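Local coordinates for DUF1116 domain-containing protein (Enterococcus faecalis, PDB 3CLQ) that is of unknown function but, as a member of the AllG family, is probably related to a subunit of oxamate carbamoyltransferase, at residues B[189-201]-B[228-240]. Sequence-based numbering, arbitrary orientation.
Sequences ECHNRNVAGSTLL and SSDYFSGPTWMGA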
loop_
_atom_site.group_PDB
_atom_site.type_symbol
_atom_site.label_atom_id
_atom_site.label_comp_id
_atom_site.label_asym_id
_atom_site.label_seq_id
_atom_site.Cartn_x
_atom_site.Cartn_y
_atom_site.Cartn_z
ATOM N N GLU B 189 5.101 -6.066 6.122
ATOM C CA GLU B 189 5.338 -6.588 7.453
ATOM C C GLU B 189 6.409 -5.752 8.114
ATOM O O GLU B 189 6.816 -6.021 9.247
ATOM C CB GLU B 189 5.705 -8.073 7.426
ATOM C CG GLU B 189 6.591 -8.482 6.278
ATOM C CD GLU B 189 7.997 -7.920 6.388
ATOM O OE1 GLU B 189 8.188 -6.723 6.095
ATOM O OE2 GLU B 189 8.927 -8.672 6.754
ATOM N N CYS B 190 6.864 -4.736 7.387
ATOM C CA CYS B 190 7.771 -3.706 7.916
ATOM C C CYS B 190 9.174 -4.176 8.306
ATOM O O CYS B 190 9.838 -3.549 9.095
ATOM C CB CYS B 190 7.112 -2.919 9.068
ATOM S SG CYS B 190 5.620 -1.929 8.573
ATOM N N HIS B 191 9.620 -5.281 7.735
ATOM C CA HIS B 191 11.003 -5.708 7.860
ATOM C C HIS B 191 11.516 -5.954 6.435
ATOM O O HIS B 191 12.318 -5.175 5.915
ATOM C CB HIS B 191 11.072 -6.987 8.687
ATOM C CG HIS B 191 12.454 -7.381 9.092
ATOM N ND1 HIS B 191 12.732 -7.959 10.314
ATOM C CD2 HIS B 191 13.637 -7.302 8.434
ATOM C CE1 HIS B 191 14.027 -8.215 10.393
ATOM N NE2 HIS B 191 14.600 -7.826 9.265
ATOM N N ASN B 192 11.015 -7.016 5.799
ATOM C CA ASN B 192 11.448 -7.416 4.459
ATOM C C ASN B 192 10.695 -6.739 3.310
ATOM O O ASN B 192 11.290 -6.383 2.297
ATOM C CB ASN B 192 11.313 -8.918 4.326
ATOM C CG ASN B 192 12.163 -9.661 5.342
ATOM O OD1 ASN B 192 13.398 -9.682 5.220
ATOM N ND2 ASN B 192 11.515 -10.273 6.362
ATOM N N ARG B 193 9.381 -6.575 3.464
ATOM C CA ARG B 193 8.575 -5.912 2.455
ATOM C C ARG B 193 8.079 -4.575 3.032
ATOM O O ARG B 193 7.350 -4.553 4.026
ATOM C CB ARG B 193 7.451 -6.832 1.950
ATOM C CG ARG B 193 6.160 -6.140 1.563
ATOM C CD ARG B 193 5.172 -7.003 0.774
ATOM N NE ARG B 193 5.626 -7.111 -0.603
ATOM C CZ ARG B 193 4.999 -6.644 -1.683
ATOM N NH1 ARG B 193 3.838 -6.036 -1.595
ATOM N NH2 ARG B 193 5.550 -6.822 -2.867
ATOM N N ASN B 194 8.497 -3.470 2.410
ATOM C CA ASN B 194 8.282 -2.129 2.959
ATOM C C ASN B 194 7.644 -1.194 1.953
ATOM O O ASN B 194 7.606 0.028 2.170
ATOM C CB ASN B 194 9.617 -1.511 3.437
ATOM C CG ASN B 194 10.123 -2.128 4.734
ATOM O OD1 ASN B 194 9.409 -2.136 5.748
ATOM N ND2 ASN B 194 11.350 -2.644 4.714
ATOM N N VAL B 195 7.123 -1.779 0.872
ATOM C CA VAL B 195 6.634 -1.012 -0.273
ATOM C C VAL B 195 5.538 -0.031 0.112
ATOM O O VAL B 195 5.610 1.174 -0.221
ATOM C CB VAL B 195 6.096 -1.907 -1.428
ATOM C CG1 VAL B 195 6.282 -1.170 -2.773
ATOM C CG2 VAL B 195 6.818 -3.222 -1.468
ATOM N N ALA B 196 4.524 -0.555 0.799
ATOM C CA ALA B 196 3.361 0.248 1.179
ATOM C C ALA B 196 3.783 1.393 2.093
ATOM O O ALA B 196 3.486 2.558 1.824
ATOM C CB ALA B 196 2.349 -0.607 1.849
ATOM N N GLY B 197 4.513 1.048 3.154
ATOM C CA GLY B 197 5.021 2.028 4.104
ATOM C C GLY B 197 5.850 3.082 3.419
ATOM O O GLY B 197 5.749 4.265 3.732
ATOM N N SER B 198 6.667 2.665 2.465
ATOM C CA SER B 198 7.593 3.601 1.847
ATOM C C SER B 198 6.823 4.575 0.995
ATOM O O SER B 198 7.070 5.780 1.021
ATOM C CB SER B 198 8.650 2.857 1.040
ATOM O OG SER B 198 9.665 2.360 1.911
ATOM N N THR B 199 5.839 4.053 0.279
ATOM C CA THR B 199 4.979 4.877 -0.546
ATOM C C THR B 199 4.065 5.777 0.284
ATOM O O THR B 199 3.674 6.844 -0.167
ATOM C CB THR B 199 4.161 3.966 -1.450
ATOM O OG1 THR B 199 5.067 3.028 -2.030
ATOM C CG2 THR B 199 3.487 4.734 -2.556
ATOM N N LEU B 200 3.719 5.363 1.491
ATOM C CA LEU B 200 2.897 6.213 2.337
ATOM C C LEU B 200 3.719 7.348 2.918
ATOM O O LEU B 200 3.197 8.423 3.182
ATOM C CB LEU B 200 2.254 5.430 3.485
ATOM C CG LEU B 200 1.049 4.553 3.143
ATOM C CD1 LEU B 200 0.814 3.576 4.311
ATOM C CD2 LEU B 200 -0.234 5.338 2.794
ATOM N N LEU B 201 5.003 7.100 3.117
ATOM C CA LEU B 201 5.874 8.070 3.727
ATOM C C LEU B 201 6.296 9.128 2.722
ATOM O O LEU B 201 6.270 10.314 3.047
ATOM C CB LEU B 201 7.108 7.370 4.271
ATOM C CG LEU B 201 7.675 7.799 5.612
ATOM C CD1 LEU B 201 9.192 7.606 5.656
ATOM C CD2 LEU B 201 7.327 9.203 5.863
ATOM N N SER B 228 13.905 4.879 -6.138
ATOM C CA SER B 228 14.871 3.988 -6.753
ATOM C C SER B 228 14.834 2.638 -6.031
ATOM O O SER B 228 15.328 1.620 -6.512
ATOM C CB SER B 228 16.273 4.604 -6.726
ATOM O OG SER B 228 16.659 4.892 -5.394
ATOM N N SER B 229 14.217 2.631 -4.869
ATOM C CA SER B 229 14.195 1.433 -4.090
ATOM C C SER B 229 12.984 1.524 -3.209
ATOM O O SER B 229 12.570 2.607 -2.832
ATOM C CB SER B 229 15.478 1.348 -3.264
ATOM O OG SER B 229 15.310 0.576 -2.091
ATOM N N ASP B 230 12.420 0.386 -2.860
ATOM C CA ASP B 230 11.254 0.420 -1.996
ATOM C C ASP B 230 11.631 0.355 -0.516
ATOM O O ASP B 230 10.782 0.135 0.317
ATOM C CB ASP B 230 10.231 -0.647 -2.395
ATOM C CG ASP B 230 10.723 -2.047 -2.146
ATOM O OD1 ASP B 230 9.942 -3.022 -2.392
ATOM O OD2 ASP B 230 11.886 -2.173 -1.698
ATOM N N TYR B 231 12.892 0.599 -0.194
ATOM C CA TYR B 231 13.351 0.427 1.168
ATOM C C TYR B 231 13.390 1.694 2.019
ATOM O O TYR B 231 13.797 1.663 3.170
ATOM C CB TYR B 231 14.757 -0.197 1.167
ATOM C CG TYR B 231 15.222 -0.623 2.544
ATOM C CD1 TYR B 231 14.542 -1.630 3.252
ATOM C CD2 TYR B 231 16.317 -0.012 3.144
ATOM C CE1 TYR B 231 14.954 -2.029 4.523
ATOM C CE2 TYR B 231 16.749 -0.396 4.434
ATOM C CZ TYR B 231 16.062 -1.408 5.114
ATOM O OH TYR B 231 16.482 -1.782 6.373
ATOM N N PHE B 232 12.991 2.821 1.467
ATOM C CA PHE B 232 13.144 4.071 2.212
ATOM C C PHE B 232 12.536 4.134 3.639
ATOM O O PHE B 232 13.085 4.784 4.504
ATOM C CB PHE B 232 12.649 5.263 1.390
ATOM C CG PHE B 232 12.931 6.553 2.045
ATOM C CD1 PHE B 232 14.255 7.007 2.152
ATOM C CD2 PHE B 232 11.916 7.273 2.652
ATOM C CE1 PHE B 232 14.559 8.193 2.808
ATOM C CE2 PHE B 232 12.202 8.465 3.303
ATOM C CZ PHE B 232 13.538 8.930 3.385
ATOM N N SER B 233 11.408 3.485 3.891
ATOM C CA SER B 233 10.785 3.540 5.215
ATOM C C SER B 233 11.245 2.428 6.180
ATOM O O SER B 233 10.817 2.386 7.349
ATOM C CB SER B 233 9.267 3.457 5.063
ATOM O OG SER B 233 8.904 2.168 4.619
ATOM N N GLY B 234 12.076 1.518 5.681
ATOM C CA GLY B 234 12.579 0.406 6.482
ATOM C C GLY B 234 13.163 0.888 7.796
ATOM O O GLY B 234 12.712 0.480 8.867
ATOM N N PRO B 235 14.186 1.752 7.734
ATOM C CA PRO B 235 14.707 2.329 8.966
ATOM C C PRO B 235 13.635 2.981 9.827
ATOM O O PRO B 235 13.666 2.862 11.067
ATOM C CB PRO B 235 15.719 3.365 8.462
ATOM C CG PRO B 235 16.233 2.731 7.210
ATOM C CD PRO B 235 14.970 2.177 6.565
ATOM N N THR B 236 12.685 3.641 9.176
ATOM C CA THR B 236 11.651 4.357 9.885
ATOM C C THR B 236 10.907 3.421 10.839
ATOM O O THR B 236 10.631 3.773 11.980
ATOM C CB THR B 236 10.687 5.020 8.892
ATOM O OG1 THR B 236 11.442 5.637 7.838
ATOM C CG2 THR B 236 9.826 6.076 9.576
ATOM N N TRP B 237 10.607 2.210 10.405
ATOM C CA TRP B 237 9.873 1.324 11.288
ATOM C C TRP B 237 10.743 0.792 12.431
ATOM O O TRP B 237 10.270 0.580 13.541
ATOM C CB TRP B 237 9.222 0.202 10.486
ATOM C CG TRP B 237 8.495 0.720 9.257
ATOM C CD1 TRP B 237 8.627 0.262 7.956
ATOM C CD2 TRP B 237 7.553 1.800 9.201
ATOM N NE1 TRP B 237 7.815 0.985 7.105
ATOM C CE2 TRP B 237 7.143 1.935 7.838
ATOM C CE3 TRP B 237 6.992 2.650 10.167
ATOM C CZ2 TRP B 237 6.196 2.890 7.427
ATOM C CZ3 TRP B 237 6.078 3.608 9.761
ATOM C CH2 TRP B 237 5.684 3.721 8.392
HETATM N N MSE B 238 12.023 0.613 12.168
HETATM C CA MSE B 238 12.941 0.169 13.211
HETATM C C MSE B 238 12.915 1.194 14.311
HETATM O O MSE B 238 12.850 0.864 15.508
HETATM C CB MSE B 238 14.367 -0.012 12.666
HETATM C CG MSE B 238 14.478 -1.203 11.721
HETATM SE SE MSE B 238 16.136 -1.336 10.689
HETATM C CE MSE B 238 15.544 -2.657 9.346
ATOM N N GLY B 239 12.919 2.451 13.883
ATOM C CA GLY B 239 12.993 3.572 14.807
ATOM C C GLY B 239 11.726 3.673 15.620
ATOM O O GLY B 239 11.776 3.963 16.825
ATOM N N ALA B 240 10.598 3.430 14.946
ATOM C CA ALA B 240 9.310 3.365 15.587
ATOM C C ALA B 240 9.340 2.313 16.670
ATOM O O ALA B 240 9.057 2.610 17.834
ATOM C CB ALA B 240 8.261 3.010 14.581
#
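Two helix starts pack against each other in the buried interior of this AllG-family protein: the first turns of helix 195-210, with the loop leading into it, meet the type I beta turn Tyr231 to Gly234 and the first turn of helix 234-247. Their joint is a hydroxyl network centred on Ser198. Its OG donates to Asp230 O at 3.0 Å, from well above the carbonyl plane, and accepts from both Ser233 OG, 2.8 Å away, and Ser233 N, at 2.9 Å and 160°. Three bonds thus fix this buried oxygen against the turn. Ser233 holds OG between its own backbone N and carbonyl carbon (chi1 69°), which lets one residue offer both donors; the same OG takes a weak bond from Trp237 NE1.

The Trp237 indole has an atom over each face. Cys190 SG sits over one, 3.9 Å from the centroid of the Trp237 five-membered ring, in a sulfur-aromatic contact, while Ser233 O lies above the opposite face, toward the rim. At the indole edge, Asn194 OD1 lies in the ring plane beside Trp237 CD1, and Gly197 CA fits against Trp237 CZ2 at 3.6 Å, close packing aided by the missing side chain. The amide of Asn194 turns ND2 back to His191 O in a weak bond, alongside the Tyr231 ring, whose OH is hydrogen-bonded to Ser104 OG. The His191 side chain touches Ser307 and makes a weak hydrogen bond through ND1 to Glu311 OE2.

At the far end Leu201 CD1 touches Phe232 CE2, the two side chains crossing at about a right angle, and meets Thr236 tip to tip, with Leu201 CD1 3.7 Å from the Thr236 OG1 that is also hydrogen-bonded to His116 NE2.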